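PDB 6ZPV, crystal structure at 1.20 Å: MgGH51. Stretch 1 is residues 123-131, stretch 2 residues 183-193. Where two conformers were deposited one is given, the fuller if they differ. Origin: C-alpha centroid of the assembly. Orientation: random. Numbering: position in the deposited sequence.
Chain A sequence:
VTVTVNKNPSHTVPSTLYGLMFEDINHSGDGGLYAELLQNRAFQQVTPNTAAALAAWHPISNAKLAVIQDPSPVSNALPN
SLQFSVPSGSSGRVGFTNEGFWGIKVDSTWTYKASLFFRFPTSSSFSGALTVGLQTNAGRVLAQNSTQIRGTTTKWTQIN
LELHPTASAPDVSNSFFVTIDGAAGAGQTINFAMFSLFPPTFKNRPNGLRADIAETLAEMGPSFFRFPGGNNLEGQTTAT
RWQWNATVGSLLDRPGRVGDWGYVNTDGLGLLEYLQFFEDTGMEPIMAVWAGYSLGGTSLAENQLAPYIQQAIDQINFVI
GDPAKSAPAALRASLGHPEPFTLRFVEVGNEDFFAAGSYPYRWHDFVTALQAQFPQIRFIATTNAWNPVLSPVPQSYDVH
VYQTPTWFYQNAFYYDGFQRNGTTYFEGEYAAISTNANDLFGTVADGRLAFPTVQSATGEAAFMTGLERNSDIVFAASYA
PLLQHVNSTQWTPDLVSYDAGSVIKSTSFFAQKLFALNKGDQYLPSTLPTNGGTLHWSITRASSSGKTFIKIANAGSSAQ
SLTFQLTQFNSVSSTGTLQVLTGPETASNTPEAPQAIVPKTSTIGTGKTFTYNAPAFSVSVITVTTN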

# COMPACT_ATOMS: atom_id res chain seq x y z
N SER A 123 -3.95 15.83 41.69
CA SER A 123 -4.04 17.28 41.59
C SER A 123 -2.83 17.95 42.26
O SER A 123 -2.46 17.55 43.37
CB SER A 123 -5.31 17.79 42.26
OG SER A 123 -5.54 19.17 42.04
N SER A 124 -2.31 18.96 41.64
CA SER A 124 -1.16 19.72 42.15
C SER A 124 -1.30 21.20 41.86
O SER A 124 -2.13 21.60 41.05
CB SER A 124 0.17 19.21 41.61
OG SER A 124 0.37 19.80 40.32
N SER A 125 -0.42 21.96 42.48
CA SER A 125 -0.38 23.43 42.22
C SER A 125 0.48 23.79 41.00
O SER A 125 0.69 24.99 40.74
CB SER A 125 0.15 24.15 43.41
OG SER A 125 1.47 23.72 43.71
N PHE A 126 0.85 22.84 40.16
CA PHE A 126 1.65 23.18 38.96
C PHE A 126 0.94 24.27 38.19
O PHE A 126 -0.26 24.21 37.89
CB PHE A 126 1.83 21.95 38.05
CG PHE A 126 2.62 22.29 36.82
CD1 PHE A 126 4.00 22.41 36.89
CD2 PHE A 126 2.01 22.57 35.62
CE1 PHE A 126 4.73 22.80 35.77
CE2 PHE A 126 2.73 22.92 34.49
CZ PHE A 126 4.10 23.04 34.57
N SER A 127 1.74 25.19 37.66
CA SER A 127 1.25 26.22 36.71
C SER A 127 2.39 26.56 35.76
O SER A 127 3.46 27.00 36.20
CB SER A 127 0.79 27.45 37.43
OG SER A 127 0.34 28.47 36.59
N GLY A 128 2.20 26.31 34.48
CA GLY A 128 3.29 26.58 33.52
C GLY A 128 2.92 26.16 32.13
O GLY A 128 1.83 25.54 31.92
N ALA A 129 3.76 26.49 31.18
CA ALA A 129 3.53 26.15 29.76
C ALA A 129 3.93 24.71 29.49
O ALA A 129 5.00 24.26 29.93
CB ALA A 129 4.38 27.07 28.88
N LEU A 130 3.13 24.04 28.66
CA LEU A 130 3.45 22.76 28.02
C LEU A 130 3.88 23.13 26.61
O LEU A 130 3.06 23.77 25.86
CB LEU A 130 2.21 21.89 28.09
CG LEU A 130 2.18 20.50 27.45
CD1 LEU A 130 2.55 20.43 25.99
CD2 LEU A 130 2.74 19.37 28.24
N THR A 131 5.10 22.81 26.22
CA THR A 131 5.64 23.11 24.90
C THR A 131 5.70 21.81 24.10
O THR A 131 6.15 20.79 24.58
CB THR A 131 7.02 23.74 25.01
OG1 THR A 131 6.89 24.96 25.78
CG2 THR A 131 7.60 24.13 23.66
N ALA A 183 12.09 23.46 36.52
CA ALA A 183 12.01 24.14 37.82
C ALA A 183 10.53 24.25 38.22
O ALA A 183 10.15 23.87 39.35
CB ALA A 183 12.70 25.49 37.80
N ALA A 184 9.68 24.79 37.32
CA ALA A 184 8.24 24.86 37.59
C ALA A 184 7.66 23.46 37.83
O ALA A 184 6.72 23.32 38.63
CB ALA A 184 7.51 25.56 36.47
N GLY A 185 8.21 22.47 37.15
CA GLY A 185 7.68 21.12 37.12
C GLY A 185 8.34 20.12 38.06
O GLY A 185 7.98 18.93 38.04
N ALA A 186 9.26 20.57 38.89
CA ALA A 186 10.02 19.64 39.74
C ALA A 186 9.02 18.87 40.64
O ALA A 186 8.17 19.49 41.27
CB ALA A 186 11.03 20.41 40.55
N GLY A 187 9.19 17.55 40.69
CA GLY A 187 8.30 16.72 41.50
C GLY A 187 6.95 16.37 40.87
O GLY A 187 6.17 15.68 41.52
N GLN A 188 6.66 16.81 39.66
CA GLN A 188 5.34 16.56 39.06
C GLN A 188 5.29 15.20 38.36
O GLN A 188 6.31 14.77 37.80
CB GLN A 188 4.98 17.65 38.05
CG GLN A 188 4.88 19.04 38.66
CD GLN A 188 3.73 19.26 39.61
OE1 GLN A 188 2.66 18.66 39.40
NE2 GLN A 188 3.93 20.17 40.54
N THR A 189 4.09 14.64 38.26
CA THR A 189 3.81 13.48 37.38
C THR A 189 2.61 13.82 36.49
O THR A 189 1.60 14.37 37.00
CB THR A 189 3.53 12.21 38.16
OG1 THR A 189 4.66 11.87 38.92
CG2 THR A 189 3.15 11.06 37.26
N ILE A 190 2.73 13.59 35.20
CA ILE A 190 1.64 13.78 34.24
C ILE A 190 1.48 12.48 33.46
O ILE A 190 2.50 11.85 33.05
CB ILE A 190 1.94 14.95 33.25
CG1 ILE A 190 2.24 16.25 34.01
CG2 ILE A 190 0.78 15.12 32.30
CD1 ILE A 190 2.74 17.37 33.13
N ASN A 191 0.24 12.05 33.24
CA ASN A 191 -0.05 10.90 32.36
C ASN A 191 -0.45 11.46 30.98
O ASN A 191 -1.27 12.40 30.88
CB ASN A 191 -1.16 10.02 32.87
CG ASN A 191 -0.84 9.18 34.10
OD1 ASN A 191 0.21 9.38 34.72
ND2 ASN A 191 -1.76 8.27 34.45
N PHE A 192 0.10 10.83 29.92
CA PHE A 192 -0.19 11.21 28.53
C PHE A 192 -0.73 10.04 27.75
O PHE A 192 -0.36 8.88 28.06
CB PHE A 192 1.09 11.72 27.84
CG PHE A 192 1.67 13.01 28.33
CD1 PHE A 192 1.26 14.19 27.78
CD2 PHE A 192 2.67 13.03 29.34
CE1 PHE A 192 1.81 15.39 28.21
CE2 PHE A 192 3.20 14.24 29.73
CZ PHE A 192 2.78 15.41 29.18
N ALA A 193 -1.50 10.32 26.73
CA ALA A 193 -2.02 9.26 25.86
C ALA A 193 -2.29 9.85 24.49
O ALA A 193 -2.47 11.06 24.35
CB ALA A 193 -3.29 8.63 26.45
O HOH W 1 3.13 21.90 42.66
O HOH W 2 4.48 25.07 38.90

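Two segments far apart in sequence meet here through side chains, a few main-chain atoms and water, with no direct backbone hydrogen bond between them. Each begins as loop or turn and ends in a strand, 127-131 in the first and 189-193 in the second. The closest pair of CA atoms across the stretches is that of Phe-126 and Gly-185, 6.6 Å apart, and the contact buries 303 Å² in all.

Stretch 2 opens with a type I turn from Ala-183 to Ala-186, closed by a weak hydrogen bond from Ala-186 N to Ala-183 O (3.4 Å). Within it, Ala-184 meets Phe-126 in two ways. Its methyl makes an apolar contact, CB to Phe-126 CE1 at 4.0 Å, while its carbonyl O approaches Phe-126 CD1 at 3.4 Å near the plane of the ring. At this edge the carbonyl oxygen faces the slightly positive rim of aromatic hydrogens. The same oxygen accepts from water 2 (2.9 Å), which in turn accepts from Ser-127 N (3.0 Å). The water thus joins two backbones that do not bond directly.

Gly-185 places its CA 3.7 Å from Phe-126 CE1, so main chain as well as side chain packs on the ring. It also begins a type II turn that runs to Gln-188, where Gln-188 N donates to Gly-185 O (3.0 Å). Gly-187 stands at the third position of this turn with phi/psi of 81/0; a CB there would be jammed against the carbonyl O of Ala-186, so the conformation itself calls for glycine.

Gln-188 suits its place because it combines an aliphatic stem with a polar end. Its CG lies obliquely to the Phe-126 ring, and its CD is 3.6 Å from Phe-126 CB. At the tip, OE1 accepts a hydrogen bond from Ser-124 OG (2.7 Å). That hydroxyl also accepts from Phe-126 N (3.1 Å, N-H...O angle 166°), so a single small side chain both braces its own loop and reaches across to the other stretch. The amide's NE2 donates weakly to water 1 (2.9 Å), which donates to Ser-125 OG (2.7 Å).

Beyond the turn, Ile-190 and Phe-192 both direct their CA-to-CB bonds toward stretch 1, as alternate residues of a strand can. Ile-190 is buried but comes no nearer than 5.3 Å with its side chain. Phe-192 reaches farther: its CZ meets Leu-130 CD2 at 4.1 Å, near the plane of the ring. Both residues are buried, and this purely apolar contact suits a place away from solvent.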